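Local coordinates for 450aa long hypothetical fmu protein (Pyrococcus horikoshii, PDB 2YXL) that probably transfers a methyl group from S-adenosylmethionine to carbon 5 of cytosine in RNA, as a member of the RsmB/NOP family, at residues 245-250 with 439-444; 341-346 with 390-395; 359-364 with 394-399. All coordinates share one frame; numbering follows the deposited sequence.

Interaction 1 (245-250 with 439-444)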
loop_
_atom_site.group_PDB
_atom_site.type_symbol
_atom_site.label_atom_id
_atom_site.label_comp_id
_atom_site.label_asym_id
_atom_site.label_seq_id
_atom_site.Cartn_x
_atom_site.Cartn_y
_atom_site.Cartn_z
ATOM N N GLU A 245 -2.574 1.568 -8.389
ATOM C CA GLU A 245 -1.234 1.621 -8.960
ATOM C C GLU A 245 -1.241 1.135 -10.400
ATOM O O GLU A 245 -2.085 0.322 -10.785
ATOM C CB GLU A 245 -0.254 0.781 -8.134
ATOM C CG GLU A 245 -0.066 1.242 -6.688
ATOM C CD GLU A 245 0.576 2.624 -6.561
ATOM O OE1 GLU A 245 1.196 3.119 -7.531
ATOM O OE2 GLU A 245 0.461 3.219 -5.472
ATOM N N GLU A 246 -0.295 1.640 -11.192
ATOM C CA GLU A 246 -0.156 1.244 -12.592
ATOM C C GLU A 246 -0.024 -0.278 -12.740
ATOM O O GLU A 246 -0.694 -0.884 -13.579
ATOM C CB GLU A 246 1.034 1.961 -13.241
ATOM C CG GLU A 246 1.137 1.767 -14.751
ATOM C CD GLU A 246 2.455 2.263 -15.313
ATOM O OE1 GLU A 246 2.474 3.362 -15.909
ATOM O OE2 GLU A 246 3.478 1.570 -15.150
ATOM N N ALA A 247 0.830 -0.879 -11.913
ATOM C CA ALA A 247 1.060 -2.325 -11.925
ATOM C C ALA A 247 -0.225 -3.137 -11.713
ATOM O O ALA A 247 -0.433 -4.165 -12.360
ATOM C CB ALA A 247 2.112 -2.703 -10.891
ATOM N N SER A 248 -1.086 -2.658 -10.818
ATOM C CA SER A 248 -2.366 -3.302 -10.549
ATOM C C SER A 248 -3.339 -3.210 -11.725
ATOM O O SER A 248 -4.110 -4.139 -11.969
ATOM C CB SER A 248 -3.003 -2.714 -9.295
ATOM O OG SER A 248 -2.229 -3.015 -8.146
ATOM N N ALA A 249 -3.295 -2.092 -12.448
ATOM C CA ALA A 249 -4.138 -1.896 -13.631
ATOM C C ALA A 249 -3.749 -2.823 -14.782
ATOM O O ALA A 249 -4.614 -3.293 -15.522
ATOM C CB ALA A 249 -4.084 -0.456 -14.083
ATOM N N VAL A 250 -2.446 -3.069 -14.927
ATOM C CA VAL A 250 -1.909 -3.967 -15.952
ATOM C C VAL A 250 -2.421 -5.402 -15.760
ATOM O O VAL A 250 -2.749 -6.086 -16.736
ATOM C CB VAL A 250 -0.351 -3.936 -15.963
ATOM C CG1 VAL A 250 0.228 -5.063 -16.822
ATOM C CG2 VAL A 250 0.156 -2.581 -16.444
ATOM N N ILE A 439 4.704 0.229 -8.028
ATOM C CA ILE A 439 5.002 -0.739 -6.961
ATOM C C ILE A 439 5.642 -2.024 -7.497
ATOM O O ILE A 439 5.453 -2.380 -8.661
ATOM C CB ILE A 439 3.735 -1.110 -6.151
ATOM C CG1 ILE A 439 2.604 -1.569 -7.090
ATOM C CG2 ILE A 439 3.307 0.064 -5.263
ATOM C CD1 ILE A 439 1.439 -2.255 -6.395
ATOM N N GLY A 440 6.408 -2.706 -6.645
ATOM C CA GLY A 440 6.924 -4.042 -6.957
ATOM C C GLY A 440 5.762 -4.997 -7.164
ATOM O O GLY A 440 4.848 -5.057 -6.343
ATOM N N PHE A 441 5.786 -5.737 -8.265
ATOM C CA PHE A 441 4.642 -6.558 -8.649
ATOM C C PHE A 441 5.077 -7.821 -9.384
ATOM O O PHE A 441 6.171 -7.872 -9.954
ATOM C CB PHE A 441 3.703 -5.739 -9.533
ATOM C CG PHE A 441 2.244 -5.990 -9.281
ATOM C CD1 PHE A 441 1.513 -6.822 -10.122
ATOM C CD2 PHE A 441 1.595 -5.377 -8.216
ATOM C CE1 PHE A 441 0.158 -7.045 -9.905
ATOM C CE2 PHE A 441 0.238 -5.594 -7.985
ATOM C CZ PHE A 441 -0.482 -6.433 -8.833
ATOM N N PHE A 442 4.213 -8.834 -9.365
ATOM C CA PHE A 442 4.492 -10.102 -10.027
ATOM C C PHE A 442 3.274 -10.590 -10.793
ATOM O O PHE A 442 2.145 -10.465 -10.319
ATOM C CB PHE A 442 4.935 -11.147 -9.004
ATOM C CG PHE A 442 5.254 -12.490 -9.606
ATOM C CD1 PHE A 442 6.450 -12.694 -10.293
ATOM C CD2 PHE A 442 4.364 -13.552 -9.477
ATOM C CE1 PHE A 442 6.750 -13.926 -10.843
ATOM C CE2 PHE A 442 4.656 -14.793 -10.025
ATOM C CZ PHE A 442 5.851 -14.980 -10.711
ATOM N N TYR A 443 3.522 -11.142 -11.980
ATOM C CA TYR A 443 2.473 -11.635 -12.869
ATOM C C TYR A 443 2.789 -13.054 -13.334
ATOM O O TYR A 443 3.915 -13.341 -13.758
ATOM C CB TYR A 443 2.343 -10.739 -14.111
ATOM C CG TYR A 443 2.210 -9.258 -13.840
ATOM C CD1 TYR A 443 3.328 -8.487 -13.529
ATOM C CD2 TYR A 443 0.970 -8.623 -13.928
ATOM C CE1 TYR A 443 3.217 -7.132 -13.288
ATOM C CE2 TYR A 443 0.846 -7.260 -13.691
ATOM C CZ TYR A 443 1.977 -6.522 -13.373
ATOM O OH TYR A 443 1.881 -5.176 -13.129
ATOM N N ALA A 444 1.791 -13.933 -13.268
ATOM C CA ALA A 444 1.906 -15.275 -13.831
ATOM C C ALA A 444 0.601 -15.665 -14.507
ATOM O O ALA A 444 -0.414 -15.866 -13.837
ATOM C CB ALA A 444 2.271 -16.276 -12.761
#

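Interaction 2 (341-346 with 390-395)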
loop_
_atom_site.group_PDB
_atom_site.type_symbol
_atom_site.label_atom_id
_atom_site.label_comp_id
_atom_site.label_asym_id
_atom_site.label_seq_id
_atom_site.Cartn_x
_atom_site.Cartn_y
_atom_site.Cartn_z
ATOM N N THR A 341 2.725 -10.403 1.397
ATOM C CA THR A 341 3.517 -9.596 2.329
ATOM C C THR A 341 3.452 -8.093 2.052
ATOM O O THR A 341 3.653 -7.288 2.962
ATOM C CB THR A 341 5.003 -10.018 2.324
ATOM O OG1 THR A 341 5.501 -10.026 0.977
ATOM C CG2 THR A 341 5.177 -11.393 2.964
ATOM N N SER A 342 3.183 -7.731 0.797
ATOM C CA SER A 342 3.141 -6.330 0.342
ATOM C C SER A 342 4.518 -5.662 0.253
ATOM O O SER A 342 4.607 -4.437 0.161
ATOM C CB SER A 342 2.181 -5.484 1.198
ATOM O OG SER A 342 0.841 -5.610 0.752
ATOM N N SER A 343 5.580 -6.467 0.266
ATOM C CA SER A 343 6.961 -5.962 0.270
ATOM C C SER A 343 7.276 -5.029 -0.902
ATOM O O SER A 343 8.131 -4.148 -0.793
ATOM C CB SER A 343 7.955 -7.122 0.288
ATOM O OG SER A 343 7.729 -7.993 -0.808
ATOM N N GLY A 344 6.583 -5.229 -2.019
ATOM C CA GLY A 344 6.744 -4.369 -3.183
ATOM C C GLY A 344 6.121 -2.993 -3.027
ATOM O O GLY A 344 6.330 -2.119 -3.869
ATOM N N THR A 345 5.357 -2.799 -1.955
ATOM C CA THR A 345 4.656 -1.537 -1.731
ATOM C C THR A 345 5.326 -0.647 -0.673
ATOM O O THR A 345 4.727 0.326 -0.210
ATOM C CB THR A 345 3.156 -1.757 -1.389
ATOM O OG1 THR A 345 3.030 -2.355 -0.094
ATOM C CG2 THR A 345 2.487 -2.651 -2.422
ATOM N N ILE A 346 6.572 -0.958 -0.314
ATOM C CA ILE A 346 7.262 -0.224 0.757
ATOM C C ILE A 346 7.649 1.233 0.420
ATOM O O ILE A 346 8.089 1.980 1.297
ATOM C CB ILE A 346 8.476 -1.001 1.356
ATOM C CG1 ILE A 346 9.551 -1.276 0.299
ATOM C CG2 ILE A 346 8.002 -2.276 2.060
ATOM C CD1 ILE A 346 10.916 -1.592 0.897
ATOM N N CYS A 390 1.709 -8.218 -4.904
ATOM C CA CYS A 390 2.524 -7.012 -4.845
ATOM C C CYS A 390 3.684 -7.250 -3.880
ATOM O O CYS A 390 3.984 -6.430 -3.017
ATOM C CB CYS A 390 1.689 -5.791 -4.463
ATOM S SG CYS A 390 0.648 -6.046 -3.034
ATOM N N SER A 391 4.323 -8.405 -4.047
ATOM C CA SER A 391 5.478 -8.801 -3.255
ATOM C C SER A 391 6.680 -8.989 -4.173
ATOM O O SER A 391 6.526 -9.337 -5.343
ATOM C CB SER A 391 5.183 -10.098 -2.499
ATOM O OG SER A 391 6.364 -10.633 -1.923
ATOM N N ILE A 392 7.875 -8.763 -3.635
ATOM C CA ILE A 392 9.103 -8.921 -4.411
ATOM C C ILE A 392 9.819 -10.240 -4.119
ATOM O O ILE A 392 10.815 -10.565 -4.769
ATOM C CB ILE A 392 10.080 -7.741 -4.198
ATOM C CG1 ILE A 392 10.395 -7.560 -2.710
ATOM C CG2 ILE A 392 9.510 -6.461 -4.826
ATOM C CD1 ILE A 392 11.733 -6.902 -2.429
ATOM N N PHE A 393 9.305 -10.993 -3.150
ATOM C CA PHE A 393 9.940 -12.232 -2.715
ATOM C C PHE A 393 9.654 -13.395 -3.656
ATOM O O PHE A 393 8.512 -13.604 -4.073
ATOM C CB PHE A 393 9.505 -12.595 -1.292
ATOM C CG PHE A 393 9.839 -11.550 -0.261
ATOM C CD1 PHE A 393 8.857 -11.078 0.607
ATOM C CD2 PHE A 393 11.130 -11.039 -0.153
ATOM C CE1 PHE A 393 9.154 -10.117 1.574
ATOM C CE2 PHE A 393 11.437 -10.073 0.808
ATOM C CZ PHE A 393 10.445 -9.615 1.673
ATOM N N LYS A 394 10.701 -14.150 -3.978
ATOM C CA LYS A 394 10.578 -15.331 -4.832
ATOM C C LYS A 394 9.664 -16.387 -4.214
ATOM O O LYS A 394 8.940 -17.073 -4.934
ATOM C CB LYS A 394 11.954 -15.935 -5.130
ATOM C CG LYS A 394 12.801 -15.114 -6.093
ATOM C CD LYS A 394 14.242 -15.597 -6.113
ATOM C CE LYS A 394 15.124 -14.660 -6.922
ATOM N NZ LYS A 394 16.568 -15.014 -6.807
ATOM N N GLU A 395 9.695 -16.495 -2.884
ATOM C CA GLU A 395 8.875 -17.457 -2.134
ATOM C C GLU A 395 7.376 -17.343 -2.400
ATOM O O GLU A 395 6.663 -18.346 -2.391
ATOM C CB GLU A 395 9.135 -17.333 -0.630
ATOM C CG GLU A 395 10.221 -18.262 -0.089
ATOM C CD GLU A 395 11.624 -17.910 -0.568
ATOM O OE1 GLU A 395 12.492 -18.808 -0.543
ATOM O OE2 GLU A 395 11.865 -16.746 -0.964
#

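Interaction 3 (359-364 with 394-399)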
loop_
_atom_site.group_PDB
_atom_site.type_symbol
_atom_site.label_atom_id
_atom_site.label_comp_id
_atom_site.label_asym_id
_atom_site.label_seq_id
_atom_site.Cartn_x
_atom_site.Cartn_y
_atom_site.Cartn_z
ATOM N N ASP A 359 8.612 -15.812 7.644
ATOM C CA ASP A 359 8.016 -15.793 8.987
ATOM C C ASP A 359 7.435 -14.445 9.395
ATOM O O ASP A 359 7.855 -13.898 10.417
ATOM C CB ASP A 359 9.012 -16.317 10.034
ATOM C CG ASP A 359 8.402 -16.441 11.422
ATOM O OD1 ASP A 359 9.157 -16.326 12.413
ATOM O OD2 ASP A 359 7.172 -16.640 11.525
ATOM N N LYS A 360 6.422 -13.939 8.683
ATOM C CA LYS A 360 5.441 -14.727 7.924
ATOM C C LYS A 360 5.460 -14.656 6.380
ATOM O O LYS A 360 4.399 -14.545 5.753
ATOM C CB LYS A 360 4.036 -14.342 8.416
ATOM C CG LYS A 360 3.749 -12.829 8.364
ATOM C CD LYS A 360 2.379 -12.530 7.767
ATOM C CE LYS A 360 2.287 -11.079 7.309
ATOM N NZ LYS A 360 1.051 -10.806 6.523
ATOM N N ILE A 361 6.636 -14.739 5.762
ATOM C CA ILE A 361 6.708 -14.895 4.301
ATOM C C ILE A 361 6.192 -16.282 3.899
ATOM O O ILE A 361 5.422 -16.418 2.944
ATOM C CB ILE A 361 8.141 -14.669 3.748
ATOM C CG1 ILE A 361 8.542 -13.197 3.881
ATOM C CG2 ILE A 361 8.250 -15.120 2.292
ATOM C CD1 ILE A 361 10.035 -12.936 3.729
ATOM N N ASN A 362 6.609 -17.301 4.648
ATOM C CA ASN A 362 6.218 -18.684 4.375
ATOM C C ASN A 362 4.755 -18.966 4.712
ATOM O O ASN A 362 4.108 -19.796 4.069
ATOM C CB ASN A 362 7.142 -19.659 5.111
ATOM C CG ASN A 362 8.601 -19.524 4.688
ATOM O OD1 ASN A 362 9.507 -19.851 5.454
ATOM N ND2 ASN A 362 8.834 -19.044 3.466
ATOM N N GLU A 363 4.249 -18.260 5.722
ATOM C CA GLU A 363 2.845 -18.326 6.123
ATOM C C GLU A 363 1.929 -17.825 5.006
ATOM O O GLU A 363 0.902 -18.440 4.722
ATOM C CB GLU A 363 2.632 -17.504 7.394
ATOM C CG GLU A 363 1.331 -17.772 8.133
ATOM C CD GLU A 363 1.239 -17.001 9.438
ATOM O OE1 GLU A 363 1.168 -17.648 10.504
ATOM O OE2 GLU A 363 1.250 -15.751 9.402
ATOM N N MET A 364 2.311 -16.711 4.381
ATOM C CA MET A 364 1.603 -16.178 3.219
ATOM C C MET A 364 1.760 -17.097 2.009
ATOM O O MET A 364 0.812 -17.296 1.243
ATOM C CB MET A 364 2.102 -14.769 2.874
ATOM C CG MET A 364 1.479 -13.638 3.692
ATOM S SD MET A 364 -0.247 -13.301 3.260
ATOM C CE MET A 364 -1.105 -14.178 4.575
ATOM N N LYS A 394 10.701 -14.150 -3.978
ATOM C CA LYS A 394 10.578 -15.331 -4.832
ATOM C C LYS A 394 9.664 -16.387 -4.214
ATOM O O LYS A 394 8.940 -17.073 -4.934
ATOM C CB LYS A 394 11.954 -15.935 -5.130
ATOM C CG LYS A 394 12.801 -15.114 -6.093
ATOM C CD LYS A 394 14.242 -15.597 -6.113
ATOM C CE LYS A 394 15.124 -14.660 -6.922
ATOM N NZ LYS A 394 16.568 -15.014 -6.807
ATOM N N GLU A 395 9.695 -16.495 -2.884
ATOM C CA GLU A 395 8.875 -17.457 -2.134
ATOM C C GLU A 395 7.376 -17.343 -2.400
ATOM O O GLU A 395 6.663 -18.346 -2.391
ATOM C CB GLU A 395 9.135 -17.333 -0.630
ATOM C CG GLU A 395 10.221 -18.262 -0.089
ATOM C CD GLU A 395 11.624 -17.910 -0.568
ATOM O OE1 GLU A 395 12.492 -18.808 -0.543
ATOM O OE2 GLU A 395 11.865 -16.746 -0.964
ATOM N N GLU A 396 6.909 -16.119 -2.631
ATOM C CA GLU A 396 5.497 -15.861 -2.885
ATOM C C GLU A 396 5.176 -15.887 -4.373
ATOM O O GLU A 396 4.008 -15.941 -4.764
ATOM C CB GLU A 396 5.108 -14.504 -2.308
ATOM C CG GLU A 396 4.969 -14.485 -0.805
ATOM C CD GLU A 396 4.898 -13.077 -0.264
ATOM O OE1 GLU A 396 3.773 -12.563 -0.097
ATOM O OE2 GLU A 396 5.967 -12.475 -0.023
ATOM N N ASN A 397 6.222 -15.858 -5.194
ATOM C CA ASN A 397 6.080 -15.661 -6.628
ATOM C C ASN A 397 6.544 -16.846 -7.476
ATOM O O ASN A 397 5.768 -17.777 -7.714
ATOM C CB ASN A 397 6.790 -14.370 -7.046
ATOM C CG ASN A 397 6.207 -13.134 -6.376
ATOM O OD1 ASN A 397 6.927 -12.187 -6.070
ATOM N ND2 ASN A 397 4.898 -13.139 -6.151
ATOM N N GLU A 398 7.800 -16.807 -7.925
ATOM C CA GLU A 398 8.355 -17.831 -8.821
ATOM C C GLU A 398 8.333 -19.232 -8.210
ATOM O O GLU A 398 8.107 -20.219 -8.915
ATOM C CB GLU A 398 9.780 -17.465 -9.258
ATOM C CG GLU A 398 9.859 -16.346 -10.303
ATOM C CD GLU A 398 9.909 -14.944 -9.700
ATOM O OE1 GLU A 398 10.156 -13.983 -10.458
ATOM O OE2 GLU A 398 9.709 -14.794 -8.476
ATOM N N LYS A 399 8.563 -19.303 -6.901
ATOM C CA LYS A 399 8.519 -20.556 -6.149
ATOM C C LYS A 399 7.112 -21.158 -6.156
ATOM O O LYS A 399 6.953 -22.361 -6.360
ATOM C CB LYS A 399 8.996 -20.318 -4.713
ATOM C CG LYS A 399 8.978 -21.533 -3.802
ATOM C CD LYS A 399 9.227 -21.100 -2.369
ATOM C CE LYS A 399 9.548 -22.268 -1.461
ATOM N NZ LYS A 399 10.109 -21.793 -0.167
#

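Interaction 1 (245-250 with 439-444)
Tyr443 reaches Ala247 because its first torsion sets CG anti to its own carbonyl carbon (chi1 -51°), from where the ring runs across to helix 246-255; Ile439 instead holds CG1 between its backbone N and carbonyl carbon and lays the branch against Glu245. The phenol OH donates to Ala247 O at 2.6 Å, meeting the carbonyl well to one side of its axis (C=O...donor angle 109°), with the oxygen near the plane of the Tyr443 ring at its edge. Past this bond, Val250 crosses the tyrosine at about a right angle, CG1 coming 3.9 Å from Tyr443 CE2.

Ala247 also serves Phe441: its CB rests 3.7 Å from Phe441 CG, and its carbonyl oxygen lies over one face of that ring, toward the rim. Ser248 OG comes 3.6 Å from Phe441 CE2, and the same hydroxyl makes a weak hydrogen bond to Lys273, a predicted S-adenosylmethionine-binding residue. At the start of the helix Glu245, in the N-cap position, packs CG 3.8 Å from Ile439 CD1; its chain bends beyond CG, and the carboxylate forms a salt bridge with Lys348.

Helix 246-250 and strand 441-444 run nearly parallel, 9° apart, with their axes 9.2 Å from each other. The strand runs antiparallel to 383-389 on one side and here pairs with 429-431 on the other; a last strand antiparallel to its parallel neighbours is the class I methyltransferase arrangement, and the helix packs on this sheet immediately before the first strand of the Rossmann-like fold, beside the cofactor pocket.

Interaction 2 (341-346 with 390-395)
Ser343 and Phe393 form the dense half of this contact. Ser343 CB lies 3.5 Å from Phe393 CE1, and its hydroxyl sits over one face of the ring, toward the rim. That hydroxyl is placed by a first torsion of 56°, between the backbone N and the carbonyl carbon, and it accepts an almost straight hydrogen bond from Ile392 N (2.9 Å, 170°). Thr341 OG1 approaches the ring at its edge, 3.5 Å from Phe393 CD1. An alanine in place of Phe393 would probably open a gap over Ser343 and against Ile361 and Leu161, and leave Arg164 without its cation-pi partner.

Ser391 OG accepts from Phe393 N at 3.2 Å, an ST turn, and both this hydroxyl and that of Thr341 are hydrogen-bonded to Glu396. On the partly exposed side the fit is slacker: Cys390 SG has Ser342 OG at 3.8 Å and Thr345 CG2 at 3.9 Å. Here the backbone does the holding, Gly344 N donating to Cys390 O at 3.0 Å, while Ser342 O takes both the N-H and the hydroxyl of Thr345.

Cys390 is the predicted nucleophile, its side chain about 5 Å from the bound sinefungin. With its carbonyl oxygen held by Gly344 N and its sulfur touched across the contact at no closer than van der Waals range, the arrangement is consistent with a cysteine kept in place for attack on the cytosine ring.

Interaction 3 (359-364 with 394-399)
The start of helix 361-376, the helix of the crossover between parallel strands 331-337 and 383-389, meets the turn that leads into helix 398-407, with Ile361 and Met364 facing Glu395 and Glu396. Ile361 is the apolar centre: its CG2, anti to the backbone N, packs 3.8 Å from Glu395 CB, the two side chains crossing at a slant. The same methyl lies 4.2 Å from Glu396 OE2, and here the side chains cross at about a right angle.

Glu396 runs extended beyond CG (chi2 167°) and so carries its carboxylate toward the helix, OE1 coming 4.1 Å from Met364 CB; the bent methionine chain then leads its sulfur away. On the outer side Asn362 and Glu395 lie side by side and point the same way, ND2 of Asn362 3.9 Å from Glu395 CG, with the amide and carboxylate planes 53° apart. Glu395 OE1 makes a long salt bridge of 3.8 Å to Lys399 NZ, four residues further along. Within the turn, Lys394 O accepts from both Asn397 N and Lys399 N, at 3.0 Å each and from opposite faces of its carbonyl plane, which ties the entry of the second helix together. Ser365, just beyond the first segment, bonds to Glu395 O and adds a polar link between the two elements.

The buried carboxylate of Glu396 is gripped at both oxygens, OE2 by Ser391 and Thr341 and OE1 by Gln368. Three such bonds would probably stabilise it in the ionised form, whereas Glu395 has long, weak ion pairs with Lys399 and Arg164, and Asn362 merely lies against its CG. Across the contact itself, the carboxylate oxygens meet apolar atoms, so packing rather than polar pairing joins these segments.

In the fold
All three contacts belong to the Rossmann-like methyltransferase domain. Interactions 2 and 3 are nested inside the loop closed by interaction 1, and 341-346 and 359-364 both return to one stretch after strand 383-389, sharing Lys394 and Glu395. The centres of interactions 2 and 3 are about 9 Å apart, those of 1 and 2 about 11 Å, and those of 1 and 3 about 17 Å. Gly440 N probably bonds to Gly344 O, joining interaction 1 to 2, and Phe442 packs on Glu398 of interaction 3. Strand 441-447, paired with 383-389, thus connects the cofactor side of the sheet with the loop bearing the predicted nucleophile Cys390.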